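Local atomic coordinates of omega-class glutathione S-transferase (Bombyx mori, PDB entry 3WD6), a protein that binds glutathione and probably acts as a glutathione transferase and glutathione-dependent dehydroascorbate reductase. Residues S131-I136 against K233-Y238; V168-S173 against Y177-I182. All blocks are in the same frame, centred on the assembly; numbering follows the deposited sequence.

Interaction 1: residues S131-I136 against K233-Y238; sequences SLFIKI and KFHEAY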
ATOM      1  N   SER A 131      10.640   6.266   0.922  1.00 30.13           N
ATOM      2  CA  SER A 131      11.633   6.822   1.841  1.00 33.94           C
ATOM      3  C   SER A 131      11.335   8.273   2.233  1.00 33.48           C
ATOM      4  O   SER A 131      11.335   8.620   3.413  1.00 37.39           O
ATOM      5  CB  SER A 131      13.029   6.727   1.217  1.00 30.48           C
ATOM      6  OG  SER A 131      14.000   7.181   2.136  1.00 38.70           O
ATOM      7  N   LEU A 132      11.086   9.120   1.245  1.00 31.18           N
ATOM      8  CA  LEU A 132      10.761  10.507   1.542  1.00 34.61           C
ATOM      9  C   LEU A 132       9.542  10.615   2.448  1.00 35.42           C
ATOM     10  O   LEU A 132       9.542  11.422   3.386  1.00 36.37           O
ATOM     11  CB  LEU A 132      10.505  11.300   0.261  1.00 32.67           C
ATOM     12  CG  LEU A 132      10.207  12.772   0.551  1.00 34.17           C
ATOM     13  CD1 LEU A 132      11.415  13.429   1.222  1.00 39.04           C
ATOM     14  CD2 LEU A 132       9.821  13.520  -0.712  1.00 33.47           C
ATOM     15  N   PHE A 133       8.510   9.819   2.154  1.00 31.88           N
ATOM     16  CA  PHE A 133       7.248   9.879   2.902  1.00 34.07           C
ATOM     17  C   PHE A 133       7.460   9.530   4.376  1.00 34.50           C
ATOM     18  O   PHE A 133       7.056  10.277   5.258  1.00 34.94           O
ATOM     19  CB  PHE A 133       6.165   9.001   2.239  1.00 30.23           C
ATOM     20  CG  PHE A 133       5.174   8.369   3.214  1.00 35.67           C
ATOM     21  CD1 PHE A 133       5.313   7.038   3.614  1.00 24.88           C
ATOM     22  CD2 PHE A 133       4.090   9.083   3.707  1.00 34.19           C
ATOM     23  CE1 PHE A 133       4.435   6.460   4.465  1.00  9.69           C
ATOM     24  CE2 PHE A 133       3.214   8.459   4.585  1.00 30.74           C
ATOM     25  CZ  PHE A 133       3.422   7.137   4.945  1.00 17.63           C
ATOM     26  N   ILE A 134       8.124   8.411   4.638  1.00 35.43           N
ATOM     27  CA  ILE A 134       8.403   8.009   6.010  1.00 38.22           C
ATOM     28  C   ILE A 134       9.355   8.975   6.750  1.00 42.38           C
ATOM     29  O   ILE A 134       9.250   9.139   7.971  1.00 43.11           O
ATOM     30  CB  ILE A 134       8.925   6.555   6.076  1.00 42.27           C
ATOM     31  CG1 ILE A 134       9.092   6.109   7.532  1.00 50.66           C
ATOM     32  CG2 ILE A 134      10.243   6.420   5.316  1.00 42.05           C
ATOM     33  CD1 ILE A 134       7.797   6.065   8.332  1.00 48.64           C
ATOM     34  N   LYS A 135      10.266   9.624   6.024  1.00 41.03           N
ATOM     35  CA  LYS A 135      11.135  10.628   6.641  1.00 42.74           C
ATOM     36  C   LYS A 135      10.348  11.875   6.998  1.00 45.66           C
ATOM     37  O   LYS A 135      10.464  12.396   8.106  1.00 50.58           O
ATOM     38  CB  LYS A 135      12.295  11.011   5.725  1.00 42.72           C
ATOM     39  CG  LYS A 135      13.580  10.232   5.961  1.00 46.56           C
ATOM     40  CD  LYS A 135      14.632  10.581   4.892  1.00 49.17           C
ATOM     41  CE  LYS A 135      15.799   9.608   4.930  1.00 51.53           C
ATOM     42  NZ  LYS A 135      15.307   8.194   5.027  1.00 52.05           N
ATOM     43  N   ILE A 136       9.555  12.369   6.055  1.00 42.14           N
ATOM     44  CA  ILE A 136       8.775  13.576   6.306  1.00 46.21           C
ATOM     45  C   ILE A 136       7.812  13.340   7.455  1.00 46.02           C
ATOM     46  O   ILE A 136       7.560  14.220   8.281  1.00 45.42           O
ATOM     47  CB  ILE A 136       7.980  13.979   5.069  1.00 44.04           C
ATOM     48  CG1 ILE A 136       8.941  14.513   4.002  1.00 43.74           C
ATOM     49  CG2 ILE A 136       6.908  14.998   5.433  1.00 41.30           C
ATOM     50  CD1 ILE A 136       8.256  15.151   2.807  1.00 39.30           C
ATOM     51  N   LYS A 233      -5.284  13.826   9.456  1.00 29.67           N
ATOM     52  CA  LYS A 233      -5.406  13.753  10.912  1.00 31.41           C
ATOM     53  C   LYS A 233      -4.459  12.678  11.435  1.00 38.06           C
ATOM     54  O   LYS A 233      -3.624  12.928  12.318  1.00 40.07           O
ATOM     55  CB  LYS A 233      -6.832  13.425  11.345  1.00 34.04           C
ATOM     56  CG  LYS A 233      -7.246  14.120  12.657  1.00 35.61           C
ATOM     57  CD  LYS A 233      -8.262  13.306  13.482  1.00 34.33           C
ATOM     58  CE  LYS A 233      -9.672  13.896  13.430  1.00 35.95           C
ATOM     59  NZ  LYS A 233     -10.399  13.704  14.726  1.00 33.18           N
ATOM     60  N   PHE A 234      -4.574  11.481  10.869  1.00 37.02           N
ATOM     61  CA  PHE A 234      -3.728  10.372  11.281  1.00 31.58           C
ATOM     62  C   PHE A 234      -2.246  10.753  11.243  1.00 35.23           C
ATOM     63  O   PHE A 234      -1.538  10.635  12.247  1.00 38.62           O
ATOM     64  CB  PHE A 234      -3.996   9.142  10.411  1.00 29.47           C
ATOM     65  CG  PHE A 234      -3.255   7.923  10.860  1.00 27.71           C
ATOM     66  CD1 PHE A 234      -3.724   7.170  11.937  1.00 26.83           C
ATOM     67  CD2 PHE A 234      -2.077   7.543  10.228  1.00 26.95           C
ATOM     68  CE1 PHE A 234      -3.039   6.042  12.375  1.00 27.72           C
ATOM     69  CE2 PHE A 234      -1.387   6.422  10.652  1.00 28.88           C
ATOM     70  CZ  PHE A 234      -1.874   5.662  11.735  1.00 30.66           C
ATOM     71  N   HIS A 235      -1.776  11.199  10.082  1.00 35.04           N
ATOM     72  CA  HIS A 235      -0.386  11.624   9.941  1.00 38.85           C
ATOM     73  C   HIS A 235       0.006  12.639  11.009  1.00 42.98           C
ATOM     74  O   HIS A 235       1.165  12.667  11.448  1.00 41.93           O
ATOM     75  CB  HIS A 235      -0.140  12.236   8.557  1.00 39.88           C
ATOM     76  CG  HIS A 235      -0.162  11.236   7.443  1.00 38.96           C
ATOM     77  ND1 HIS A 235      -0.369  11.600   6.128  1.00 33.62           N
ATOM     78  CD2 HIS A 235       0.007   9.892   7.444  1.00 37.70           C
ATOM     79  CE1 HIS A 235      -0.332  10.517   5.368  1.00 34.90           C
ATOM     80  NE2 HIS A 235      -0.107   9.467   6.139  1.00 33.18           N
ATOM     81  N   GLU A 236      -0.957  13.475  11.412  1.00 42.66           N
ATOM     82  CA  GLU A 236      -0.684  14.528  12.382  1.00 46.11           C
ATOM     83  C   GLU A 236      -0.078  13.939  13.655  1.00 49.04           C
ATOM     84  O   GLU A 236       0.936  14.440  14.146  1.00 53.50           O
ATOM     85  CB  GLU A 236      -1.937  15.355  12.688  1.00 48.54           C
ATOM     86  CG  GLU A 236      -1.655  16.659  13.424  1.00 56.37           C
ATOM     87  CD  GLU A 236      -0.688  17.584  12.666  1.00 66.20           C
ATOM     88  OE1 GLU A 236       0.533  17.283  12.610  1.00 58.97           O
ATOM     89  OE2 GLU A 236      -1.151  18.621  12.129  1.00 73.07           O
ATOM     90  N   ALA A 237      -0.668  12.860  14.166  1.00 44.76           N
ATOM     91  CA  ALA A 237      -0.130  12.208  15.356  1.00 46.86           C
ATOM     92  C   ALA A 237       1.376  12.000  15.261  1.00 50.06           C
ATOM     93  O   ALA A 237       2.095  12.247  16.223  1.00 53.23           O
ATOM     94  CB  ALA A 237      -0.828  10.884  15.624  1.00 50.90           C
ATOM     95  N   TYR A 238       1.855  11.549  14.106  1.00 48.31           N
ATOM     96  CA  TYR A 238       3.275  11.250  13.950  1.00 48.18           C
ATOM     97  C   TYR A 238       4.141  12.492  14.035  1.00 53.98           C
ATOM     98  O   TYR A 238       5.188  12.497  14.697  1.00 58.77           O
ATOM     99  CB  TYR A 238       3.540  10.516  12.631  1.00 46.93           C
ATOM    100  CG  TYR A 238       3.063   9.087  12.655  1.00 45.57           C
ATOM    101  CD1 TYR A 238       1.739   8.778  12.392  1.00 44.78           C
ATOM    102  CD2 TYR A 238       3.931   8.048  12.965  1.00 48.90           C
ATOM    103  CE1 TYR A 238       1.287   7.461  12.426  1.00 44.22           C
ATOM    104  CE2 TYR A 238       3.493   6.726  13.001  1.00 48.28           C
ATOM    105  CZ  TYR A 238       2.169   6.435  12.730  1.00 45.84           C
ATOM    106  OH  TYR A 238       1.724   5.117  12.765  1.00 45.63           O
TER
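Helix 127-138 and helix 228-240, two elements of the all-helical C-terminal part of the glutathione transferase fold, meet here through the rings of Phe133 and His235. The two residues form an offset edge-to-face pair, with the edge of Phe133 turned toward the face of His235. Ring centroids lie 5.8 Å apart and the planes are inclined at 61°. The leading atom of the phenyl ring is Phe133 CE2, which stands 3.8 Å from His235 NE2; the imidazole nitrogen therefore lies at the phenyl edge, close to its plane. His235 CE1 follows at 4.2 Å from Phe133 CE2, so one corner of the phenyl ring makes all the close contacts. The histidine starts toward the other helix from its CB, with CG anti to the carbonyl carbon (chi1 -71°), whereas Phe133 leaves its helix at an angle and reaches across with its ring. The two side chains cross at roughly a right angle.

Each ring has a second aromatic partner: Phe133 meets the ring of Trp185, and His235 that of Phe192. One turn before Tyr238 on the same helix, Phe234 stacks on Tyr37, next in sequence to the glutathione-binding Cys38. A potassium ion lies about 4 Å from the side chain of Phe133, and the bound glutathione about 7 Å.

Phe133 CA and His235 CA are 10.5 Å apart, a gap that two ring-bearing side chains bridge. The aromatic C-H groups at a phenyl edge carry slight positive charge, so their approach would be mildly attractive if the imidazole is neutral; with just 62 Å² buried and dispersion doing much of the work, the contact is likely to be weak by itself, one link in a cluster with Trp185 and Phe192.

Interaction 2: residues V168-S173 against Y177-I182; sequences VFLDGS and YADYMI
Asp179 reaches from the first turn of helix 177-189 to the backbone of Leu170 and Asp171. Its CB points toward the loop, and with CG anti to the carbonyl carbon (chi1 -55°) the carboxylate arrives at the N-H groups of the type I beta turn from Phe169 to Gly172. Asp179 CG lies 3.6 Å from Leu170 CB. Beyond it the oxygens divide. Asp179 OD1 accepts the N-H of Leu170, 2.7 Å from Leu170 N. Asp179 OD2 accepts that of Asp171, 2.9 Å from Asp171 N. Both bonds are moderately bent, and each uses a syn lone pair. One carboxylate thus serves both central residues of the turn, a task for which the short, forked aspartate is apt. Each oxygen has a further bond, OD1 to the hydroxyl of Tyr211 and OD2 to the N-H of Gly176. This last bond is the one the aspartate of a capping box makes, at the third helical position, probably a variant of the N-capping box known from other glutathione transferases; with Gly176 the reciprocal side-chain bond is absent. With an alanine here both acceptors are gone, which would probably leave the N-H groups of Leu170, Asp171 and Gly176 and the Tyr211 hydroxyl without this partner and the turn free to shift.

Asp171 answers in the other direction: Asp171 OD2 takes the N-H of Ala178, 2.9 Å from Ala178 N and nearly along the C-O axis. Asp171 OD2 and Asp179 OD2 come within 3.4 Å, the carboxylate planes 83° apart, a closeness that the positive N-terminal end of the helix dipole probably eases. Alongside, Leu170 CB rests on Ala178 CB, and Leu170 CD1 meets Ile182 CD1 at 3.6 Å.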
ATOM      1  N   VAL A 168      -3.193   3.417 -20.309  1.00 18.15           N
ATOM      2  CA  VAL A 168      -3.801   4.166 -19.219  1.00 17.00           C
ATOM      3  C   VAL A 168      -3.020   3.890 -17.944  1.00 18.85           C
ATOM      4  O   VAL A 168      -2.723   4.814 -17.162  1.00 18.09           O
ATOM      5  CB  VAL A 168      -5.287   3.775 -19.026  1.00 18.53           C
ATOM      6  CG1 VAL A 168      -5.902   4.482 -17.801  1.00 16.59           C
ATOM      7  CG2 VAL A 168      -6.082   4.077 -20.307  1.00 15.87           C
ATOM      8  N   PHE A 169      -2.690   2.617 -17.744  1.00 15.61           N
ATOM      9  CA  PHE A 169      -2.002   2.173 -16.538  1.00 18.69           C
ATOM     10  C   PHE A 169      -0.690   1.489 -16.897  1.00 19.75           C
ATOM     11  O   PHE A 169      -0.491   1.050 -18.038  1.00 18.08           O
ATOM     12  CB  PHE A 169      -2.882   1.199 -15.745  1.00 20.06           C
ATOM     13  CG  PHE A 169      -4.185   1.797 -15.279  1.00 20.11           C
ATOM     14  CD1 PHE A 169      -4.193   2.801 -14.320  1.00 16.50           C
ATOM     15  CD2 PHE A 169      -5.408   1.349 -15.796  1.00 21.40           C
ATOM     16  CE1 PHE A 169      -5.395   3.365 -13.883  1.00 20.41           C
ATOM     17  CE2 PHE A 169      -6.623   1.908 -15.356  1.00 21.90           C
ATOM     18  CZ  PHE A 169      -6.614   2.919 -14.394  1.00 16.79           C
ATOM     19  N   LEU A 170       0.203   1.385 -15.922  1.00 19.87           N
ATOM     20  CA  LEU A 170       1.467   0.718 -16.165  1.00 17.74           C
ATOM     21  C   LEU A 170       1.246  -0.681 -16.754  1.00 19.23           C
ATOM     22  O   LEU A 170       1.950  -1.103 -17.678  1.00 19.76           O
ATOM     23  CB  LEU A 170       2.269   0.638 -14.875  1.00 17.70           C
ATOM     24  CG  LEU A 170       2.811   1.982 -14.378  1.00 17.67           C
ATOM     25  CD1 LEU A 170       3.325   1.875 -12.904  1.00 17.34           C
ATOM     26  CD2 LEU A 170       3.892   2.536 -15.324  1.00 16.08           C
ATOM     27  N   ASP A 171       0.258  -1.402 -16.247  1.00 18.68           N
ATOM     28  CA  ASP A 171       0.065  -2.776 -16.703  1.00 19.99           C
ATOM     29  C   ASP A 171      -0.929  -2.952 -17.861  1.00 21.00           C
ATOM     30  O   ASP A 171      -1.150  -4.081 -18.311  1.00 22.23           O
ATOM     31  CB  ASP A 171      -0.263  -3.703 -15.523  1.00 22.05           C
ATOM     32  CG  ASP A 171       0.976  -4.046 -14.707  1.00 22.63           C
ATOM     33  OD1 ASP A 171       1.949  -4.552 -15.313  1.00 25.48           O
ATOM     34  OD2 ASP A 171       1.005  -3.777 -13.477  1.00 21.23           O
ATOM     35  N   GLY A 172      -1.478  -1.850 -18.373  1.00 17.39           N
ATOM     36  CA  GLY A 172      -2.342  -1.911 -19.546  1.00 21.64           C
ATOM     37  C   GLY A 172      -3.547  -0.996 -19.418  1.00 23.32           C
ATOM     38  O   GLY A 172      -3.398   0.152 -18.970  1.00 23.02           O
ATOM     39  N   SER A 173      -4.737  -1.481 -19.789  1.00 22.68           N
ATOM     40  CA  SER A 173      -5.945  -0.668 -19.591  1.00 26.63           C
ATOM     41  C   SER A 173      -6.544  -0.889 -18.207  1.00 25.98           C
ATOM     42  O   SER A 173      -7.249  -0.012 -17.708  1.00 28.26           O
ATOM     43  CB  SER A 173      -6.997  -0.839 -20.706  1.00 29.55           C
ATOM     44  OG  SER A 173      -7.157   0.368 -21.475  1.00 23.06           O
ATOM     45  N   TYR A 177       0.122  -5.333 -11.281  1.00 16.79           N
ATOM     46  CA  TYR A 177       1.005  -5.475 -10.131  1.00 18.08           C
ATOM     47  C   TYR A 177       1.790  -4.192  -9.903  1.00 18.11           C
ATOM     48  O   TYR A 177       1.835  -3.670  -8.786  1.00 15.51           O
ATOM     49  CB  TYR A 177       1.948  -6.634 -10.398  1.00 16.51           C
ATOM     50  CG  TYR A 177       3.042  -6.868  -9.390  1.00 19.45           C
ATOM     51  CD1 TYR A 177       4.255  -6.181  -9.475  1.00 18.33           C
ATOM     52  CD2 TYR A 177       2.902  -7.830  -8.394  1.00 18.01           C
ATOM     53  CE1 TYR A 177       5.297  -6.439  -8.583  1.00 18.78           C
ATOM     54  CE2 TYR A 177       3.937  -8.094  -7.493  1.00 20.57           C
ATOM     55  CZ  TYR A 177       5.134  -7.398  -7.593  1.00 22.16           C
ATOM     56  OH  TYR A 177       6.163  -7.649  -6.687  1.00 23.53           O
ATOM     57  N   ALA A 178       2.401  -3.700 -10.977  1.00 18.06           N
ATOM     58  CA  ALA A 178       3.221  -2.503 -10.919  1.00 18.99           C
ATOM     59  C   ALA A 178       2.372  -1.333 -10.401  1.00 17.97           C
ATOM     60  O   ALA A 178       2.778  -0.611  -9.476  1.00 18.17           O
ATOM     61  CB  ALA A 178       3.796  -2.200 -12.293  1.00 17.31           C
ATOM     62  N   ASP A 179       1.187  -1.162 -10.977  1.00 16.80           N
ATOM     63  CA  ASP A 179       0.304  -0.105 -10.515  1.00 17.13           C
ATOM     64  C   ASP A 179      -0.064  -0.294  -9.049  1.00 16.00           C
ATOM     65  O   ASP A 179       0.148   0.600  -8.232  1.00 18.77           O
ATOM     66  CB  ASP A 179      -0.961  -0.046 -11.358  1.00 16.72           C
ATOM     67  CG  ASP A 179      -0.668   0.106 -12.840  1.00 18.74           C
ATOM     68  OD1 ASP A 179      -0.348   1.247 -13.280  1.00 16.76           O
ATOM     69  OD2 ASP A 179      -0.780  -0.925 -13.562  1.00 18.09           O
ATOM     70  N   TYR A 180      -0.616  -1.453  -8.713  1.00 14.95           N
ATOM     71  CA  TYR A 180      -1.120  -1.661  -7.359  1.00 15.59           C
ATOM     72  C   TYR A 180      -0.020  -1.610  -6.314  1.00 18.42           C
ATOM     73  O   TYR A 180      -0.259  -1.149  -5.189  1.00 17.09           O
ATOM     74  CB  TYR A 180      -1.872  -2.985  -7.237  1.00 14.32           C
ATOM     75  CG  TYR A 180      -3.243  -2.958  -7.884  1.00 17.05           C
ATOM     76  CD1 TYR A 180      -4.103  -1.863  -7.705  1.00 14.96           C
ATOM     77  CD2 TYR A 180      -3.671  -4.010  -8.698  1.00 14.50           C
ATOM     78  CE1 TYR A 180      -5.363  -1.827  -8.307  1.00 14.41           C
ATOM     79  CE2 TYR A 180      -4.924  -3.983  -9.308  1.00 15.75           C
ATOM     80  CZ  TYR A 180      -5.772  -2.889  -9.105  1.00 16.50           C
ATOM     81  OH  TYR A 180      -7.022  -2.872  -9.684  1.00 13.98           O
ATOM     82  N   MET A 181       1.177  -2.084  -6.667  1.00 16.54           N
ATOM     83  CA  MET A 181       2.234  -2.243  -5.655  1.00 17.97           C
ATOM     84  C   MET A 181       2.913  -0.903  -5.320  1.00 19.57           C
ATOM     85  O   MET A 181       3.568  -0.770  -4.274  1.00 17.92           O
ATOM     86  CB  MET A 181       3.263  -3.311  -6.058  1.00 15.02           C
ATOM     87  CG  MET A 181       2.703  -4.729  -6.127  1.00 14.78           C
ATOM     88  SD  MET A 181       1.937  -5.277  -4.582  1.00 16.47           S
ATOM     89  CE  MET A 181       0.199  -4.928  -4.902  1.00 15.21           C
ATOM     90  N   ILE A 182       2.734   0.092  -6.185  1.00 16.84           N
ATOM     91  CA  ILE A 182       3.255   1.412  -5.874  1.00 16.51           C
ATOM     92  C   ILE A 182       2.127   2.347  -5.434  1.00 19.46           C
ATOM     93  O   ILE A 182       2.370   3.393  -4.811  1.00 17.75           O
ATOM     94  CB  ILE A 182       4.063   2.024  -7.060  1.00 17.93           C
ATOM     95  CG1 ILE A 182       3.149   2.480  -8.200  1.00 18.10           C
ATOM     96  CG2 ILE A 182       5.101   1.020  -7.578  1.00 17.12           C
ATOM     97  CD1 ILE A 182       3.924   2.922  -9.471  1.00 18.45           C
TER

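Overall arrangement
Both interactions belong to the helical part of the protein, on opposite sides of the chain's centre, with their own centres 25 Å apart and their nearest atoms about 10 Å apart. The chain between the two segments of interaction 1 contains both segments of interaction 2. Helix 177-189 links them: it begins in interaction 2 and comes to interaction 1 further on, through Trp185. Glutathione is nearer to interaction 1, where the side chain of Phe133 is about 9 Å from that of Cys38. Interaction 2 is more remote: the side chain of Tyr177 lies about 10 Å from glutathione and about 8 Å from that of the glutathione-binding Ser92.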